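Local coordinates for protein UTP--glucose-1-phosphate uridylyltransferase (Acinetobacter baumannii, PDB 6IKX) that catalyses the transfer of a uridylyl group from UTP to alpha-D-glucose 1-phosphate, giving UDP-glucose and diphosphate, at residues P24-E37 with H56-R68. The protein carries 1 engineered substitution. Numbering follows the deposited sequence.
Sequences PKEMVTVVDRPAIE and HSSKASIENYFDR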
loop_
_atom_site.group_PDB
_atom_site.type_symbol
_atom_site.label_atom_id
_atom_site.label_comp_id
_atom_site.label_asym_id
_atom_site.label_seq_id
_atom_site.Cartn_x
_atom_site.Cartn_y
_atom_site.Cartn_z
ATOM N N PRO A 24 7.807 8.014 2.447
ATOM C CA PRO A 24 7.893 8.983 3.532
ATOM C C PRO A 24 9.239 9.709 3.605
ATOM O O PRO A 24 10.259 9.079 3.400
ATOM C CB PRO A 24 7.586 8.076 4.728
ATOM C CG PRO A 24 6.615 7.059 4.177
ATOM C CD PRO A 24 7.244 6.719 2.842
ATOM N N LYS A 25 9.230 11.005 3.926
ATOM C CA LYS A 25 10.487 11.735 4.297
ATOM C C LYS A 25 11.210 10.932 5.387
ATOM O O LYS A 25 12.429 10.878 5.341
ATOM C CB LYS A 25 10.250 13.169 4.785
ATOM C CG LYS A 25 9.239 13.309 5.927
ATOM C CD LYS A 25 8.639 14.716 6.162
ATOM C CE LYS A 25 7.116 14.704 6.300
ATOM N NZ LYS A 25 6.617 14.328 7.657
ATOM N N GLU A 26 10.472 10.310 6.314
ATOM C CA GLU A 26 11.038 9.581 7.476
ATOM C C GLU A 26 11.810 8.352 6.993
ATOM O O GLU A 26 12.671 7.909 7.740
ATOM C CB GLU A 26 9.921 9.188 8.437
ATOM C CG GLU A 26 9.235 10.394 9.068
ATOM C CD GLU A 26 8.112 11.027 8.244
ATOM O OE1 GLU A 26 7.841 10.573 7.066
ATOM O OE2 GLU A 26 7.491 11.971 8.768
ATOM N N MET A 27 11.526 7.860 5.772
ATOM C CA MET A 27 12.085 6.596 5.207
ATOM C C MET A 27 13.268 6.888 4.278
ATOM O O MET A 27 13.819 5.961 3.648
ATOM C CB MET A 27 11.001 5.780 4.492
ATOM C CG MET A 27 10.023 5.159 5.477
ATOM S SD MET A 27 10.894 4.264 6.811
ATOM C CE MET A 27 11.261 2.796 5.862
ATOM N N VAL A 28 13.715 8.125 4.275
ATOM C CA VAL A 28 14.871 8.583 3.469
ATOM C C VAL A 28 16.173 8.047 4.076
ATOM O O VAL A 28 16.415 8.220 5.301
ATOM C CB VAL A 28 14.802 10.115 3.413
ATOM C CG1 VAL A 28 16.149 10.788 3.277
ATOM C CG2 VAL A 28 13.851 10.521 2.295
ATOM N N THR A 29 17.035 7.498 3.234
ATOM C CA THR A 29 18.136 6.643 3.715
ATOM C C THR A 29 19.272 7.560 4.136
ATOM O O THR A 29 19.605 8.491 3.424
ATOM C CB THR A 29 18.429 5.433 2.806
ATOM O OG1 THR A 29 19.848 5.303 2.658
ATOM C CG2 THR A 29 17.705 5.473 1.477
ATOM N N VAL A 30 19.801 7.299 5.323
ATOM C CA VAL A 30 20.905 8.087 5.914
ATOM C C VAL A 30 22.034 7.105 6.175
ATOM O O VAL A 30 21.974 6.390 7.189
ATOM C CB VAL A 30 20.417 8.797 7.177
ATOM C CG1 VAL A 30 21.565 9.442 7.950
ATOM C CG2 VAL A 30 19.334 9.798 6.812
ATOM N N VAL A 31 22.958 7.021 5.222
ATOM C CA VAL A 31 24.037 5.998 5.175
ATOM C C VAL A 31 23.427 4.672 4.705
ATOM O O VAL A 31 23.560 4.331 3.520
ATOM C CB VAL A 31 24.752 5.840 6.529
ATOM C CG1 VAL A 31 26.049 5.071 6.379
ATOM C CG2 VAL A 31 25.003 7.177 7.196
ATOM N N ASP A 32 22.815 3.914 5.600
ATOM C CA ASP A 32 22.326 2.567 5.246
ATOM C C ASP A 32 21.011 2.227 5.951
ATOM O O ASP A 32 20.649 1.024 5.896
ATOM C CB ASP A 32 23.410 1.566 5.636
ATOM C CG ASP A 32 23.622 1.430 7.143
ATOM O OD1 ASP A 32 23.131 2.294 7.884
ATOM O OD2 ASP A 32 24.271 0.440 7.557
ATOM N N ARG A 33 20.338 3.180 6.617
ATOM C CA ARG A 33 18.998 2.931 7.224
ATOM C C ARG A 33 18.103 4.176 7.148
ATOM O O ARG A 33 18.563 5.294 7.016
ATOM C CB ARG A 33 19.227 2.471 8.663
ATOM C CG ARG A 33 19.810 3.558 9.539
ATOM C CD ARG A 33 20.629 3.066 10.709
ATOM N NE ARG A 33 21.740 2.234 10.280
ATOM C CZ ARG A 33 21.918 0.960 10.597
ATOM N NH1 ARG A 33 21.070 0.329 11.391
ATOM N NH2 ARG A 33 22.955 0.317 10.111
ATOM N N PRO A 34 16.767 4.069 7.220
ATOM C CA PRO A 34 15.926 5.266 7.153
ATOM C C PRO A 34 16.146 6.206 8.363
ATOM O O PRO A 34 16.521 5.758 9.457
ATOM C CB PRO A 34 14.521 4.629 7.108
ATOM C CG PRO A 34 14.695 3.398 7.960
ATOM C CD PRO A 34 15.995 2.842 7.419
ATOM N N ALA A 35 15.944 7.506 8.140
ATOM C CA ALA A 35 16.187 8.596 9.115
ATOM C C ALA A 35 15.467 8.262 10.439
ATOM O O ALA A 35 16.038 8.491 11.510
ATOM C CB ALA A 35 15.727 9.910 8.505
ATOM N N ILE A 36 14.243 7.738 10.354
ATOM C CA ILE A 36 13.341 7.487 11.514
ATOM C C ILE A 36 14.053 6.545 12.479
ATOM O O ILE A 36 13.769 6.638 13.676
ATOM C CB ILE A 36 11.961 6.932 11.074
ATOM C CG1 ILE A 36 10.927 6.978 12.197
ATOM C CG2 ILE A 36 12.059 5.505 10.535
ATOM C CD1 ILE A 36 10.566 8.336 12.698
ATOM N N GLU A 37 14.876 5.621 11.981
ATOM C CA GLU A 37 15.507 4.615 12.861
ATOM C C GLU A 37 16.322 5.332 13.930
ATOM O O GLU A 37 16.414 4.833 15.071
ATOM C CB GLU A 37 16.462 3.652 12.171
ATOM C CG GLU A 37 16.565 2.366 12.973
ATOM C CD GLU A 37 17.695 1.427 12.618
ATOM O OE1 GLU A 37 17.437 0.541 11.829
ATOM O OE2 GLU A 37 18.821 1.572 13.174
ATOM N N HIS A 56 0.054 9.487 8.565
ATOM C CA HIS A 56 -0.756 9.733 7.356
ATOM C C HIS A 56 -0.933 8.392 6.658
ATOM O O HIS A 56 0.037 7.557 6.708
ATOM C CB HIS A 56 -0.034 10.784 6.508
ATOM C CG HIS A 56 -0.788 11.265 5.326
ATOM N ND1 HIS A 56 -0.459 10.875 4.044
ATOM C CD2 HIS A 56 -1.833 12.102 5.222
ATOM C CE1 HIS A 56 -1.278 11.456 3.191
ATOM N NE2 HIS A 56 -2.130 12.216 3.893
ATOM N N SER A 57 -2.074 8.249 5.988
ATOM C CA SER A 57 -2.470 7.105 5.124
ATOM C C SER A 57 -1.382 6.752 4.096
ATOM O O SER A 57 -1.411 5.633 3.624
ATOM C CB SER A 57 -3.796 7.396 4.434
ATOM O OG SER A 57 -3.646 8.508 3.564
ATOM N N SER A 58 -0.455 7.634 3.765
ATOM C CA SER A 58 0.643 7.332 2.792
ATOM C C SER A 58 1.896 6.747 3.470
ATOM O O SER A 58 2.837 6.487 2.768
ATOM C CB SER A 58 1.027 8.567 2.002
ATOM O OG SER A 58 1.776 9.458 2.815
ATOM N N LYS A 59 1.922 6.552 4.786
ATOM C CA LYS A 59 3.172 6.311 5.562
ATOM C C LYS A 59 3.240 4.885 6.167
ATOM O O LYS A 59 3.882 4.743 7.270
ATOM C CB LYS A 59 3.258 7.295 6.739
ATOM C CG LYS A 59 3.190 8.784 6.420
ATOM C CD LYS A 59 4.349 9.342 5.623
ATOM C CE LYS A 59 4.317 10.847 5.523
ATOM N NZ LYS A 59 5.314 11.474 6.420
ATOM N N ALA A 60 2.626 3.870 5.520
ATOM C CA ALA A 60 2.644 2.455 5.958
ATOM C C ALA A 60 4.094 1.971 6.085
ATOM O O ALA A 60 4.374 1.232 7.003
ATOM C CB ALA A 60 1.899 1.590 4.999
ATOM N N SER A 61 5.000 2.392 5.212
ATOM C CA SER A 61 6.375 1.847 5.211
ATOM C C SER A 61 7.076 2.188 6.538
ATOM O O SER A 61 8.038 1.494 6.902
ATOM C CB SER A 61 7.136 2.330 4.017
ATOM O OG SER A 61 7.346 3.723 4.081
ATOM N N ILE A 62 6.640 3.224 7.248
ATOM C CA ILE A 62 7.216 3.540 8.588
ATOM C C ILE A 62 6.794 2.443 9.579
ATOM O O ILE A 62 7.627 1.984 10.341
ATOM C CB ILE A 62 6.799 4.945 9.079
ATOM C CG1 ILE A 62 7.130 6.058 8.075
ATOM C CG2 ILE A 62 7.438 5.215 10.434
ATOM C CD1 ILE A 62 6.767 7.467 8.548
ATOM N N GLU A 63 5.504 2.137 9.666
ATOM C CA GLU A 63 4.969 1.071 10.541
ATOM C C GLU A 63 5.606 -0.263 10.146
ATOM O O GLU A 63 5.903 -1.086 11.051
ATOM C CB GLU A 63 3.451 1.018 10.447
ATOM C CG GLU A 63 2.810 2.200 11.142
ATOM C CD GLU A 63 1.639 2.833 10.399
ATOM O OE1 GLU A 63 1.848 3.903 9.733
ATOM O OE2 GLU A 63 0.520 2.284 10.515
ATOM N N ASN A 64 5.833 -0.471 8.846
ATOM C CA ASN A 64 6.313 -1.771 8.319
ATOM C C ASN A 64 7.787 -1.954 8.735
ATOM O O ASN A 64 8.165 -3.094 9.056
ATOM C CB ASN A 64 6.024 -1.896 6.826
ATOM C CG ASN A 64 4.547 -2.086 6.549
ATOM O OD1 ASN A 64 3.809 -2.543 7.417
ATOM N ND2 ASN A 64 4.117 -1.770 5.334
ATOM N N TYR A 65 8.533 -0.866 8.850
ATOM C CA TYR A 65 9.946 -0.878 9.274
ATOM C C TYR A 65 10.062 -1.486 10.685
ATOM O O TYR A 65 11.112 -2.126 10.950
ATOM C CB TYR A 65 10.567 0.516 9.111
ATOM C CG TYR A 65 12.071 0.493 9.249
ATOM C CD1 TYR A 65 12.862 0.012 8.224
ATOM C CD2 TYR A 65 12.683 0.824 10.458
ATOM C CE1 TYR A 65 14.238 -0.096 8.372
ATOM C CE2 TYR A 65 14.054 0.732 10.627
ATOM C CZ TYR A 65 14.822 0.265 9.578
ATOM O OH TYR A 65 16.156 0.194 9.713
ATOM N N PHE A 66 9.065 -1.319 11.569
ATOM C CA PHE A 66 9.195 -1.738 12.997
ATOM C C PHE A 66 8.406 -3.022 13.244
ATOM O O PHE A 66 8.330 -3.411 14.408
ATOM C CB PHE A 66 8.811 -0.602 13.946
ATOM C CG PHE A 66 9.755 0.571 13.834
ATOM C CD1 PHE A 66 11.009 0.529 14.416
ATOM C CD2 PHE A 66 9.432 1.674 13.068
ATOM C CE1 PHE A 66 11.915 1.563 14.258
ATOM C CE2 PHE A 66 10.310 2.736 12.953
ATOM C CZ PHE A 66 11.557 2.676 13.534
ATOM N N ASP A 67 7.823 -3.598 12.187
ATOM C CA ASP A 67 7.069 -4.873 12.145
ATOM C C ASP A 67 7.941 -5.972 11.495
ATOM O O ASP A 67 9.008 -5.675 10.939
ATOM C CB ASP A 67 5.760 -4.753 11.363
ATOM C CG ASP A 67 4.719 -5.788 11.782
ATOM O OD1 ASP A 67 5.084 -6.673 12.573
ATOM O OD2 ASP A 67 3.568 -5.762 11.275
ATOM N N ARG A 68 7.512 -7.220 11.583
ATOM C CA ARG A 68 8.179 -8.347 10.893
ATOM C C ARG A 68 7.633 -8.462 9.468
ATOM O O ARG A 68 6.499 -8.055 9.187
ATOM C CB ARG A 68 8.054 -9.608 11.751
ATOM C CG ARG A 68 9.108 -9.586 12.846
ATOM C CD ARG A 68 8.855 -10.499 14.018
ATOM N NE ARG A 68 9.196 -11.875 13.713
ATOM C CZ ARG A 68 10.381 -12.279 13.300
ATOM N NH1 ARG A 68 11.357 -11.416 13.088
ATOM N NH2 ARG A 68 10.567 -13.548 13.036
HETATM O O HOH W 1 6.904 12.529 3.651
#
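Y65 and P34 meet from opposite directions, P34 CG sitting over one face of the phenol ring, 3.6 Å from the Y65 centroid and 15° off the normal, a CH-pi contact. With its CG anti to the backbone N (chi1 -168°), the ring is carried on to E37, where Y65 OH gives a hydrogen bond to E37 OE1 at the ring edge; its 2.5 Å length is doubtfully short. The other oxygen, E37 OE2, takes R33 NH1 and also R41 of helix 35-44. M27 approaches the same ring obliquely, its SD 5.3 Å from the Y65 centroid, a Met-aromatic contact. Further along, I62 CD1 lies 3.6 Å from E26 CB, while its CG1 meets P24 CB and M27 CG. Helix 60-65, which follows strand 50-55 of the GT-A-type nucleotidyltransferase sheet, thus packs on segment 24-37.

Towards the start of both segments, K59 lays its CD against P24 CG (3.5 Å). The K59 and E26 side chains cross at about a right angle, and K59 NZ bonds E26 OE1 at 2.8 Å on the syn side. K25 NZ takes E26 OE2 at 2.7 Å, also syn but tilted 31° out of the carboxylate plane. K59 NZ is held as well by the V9 carbonyl. The E26 carboxylate so bridges two ammonium groups, consistent with a second shell that holds K25, a residue that binds UTP and UDP-glucose.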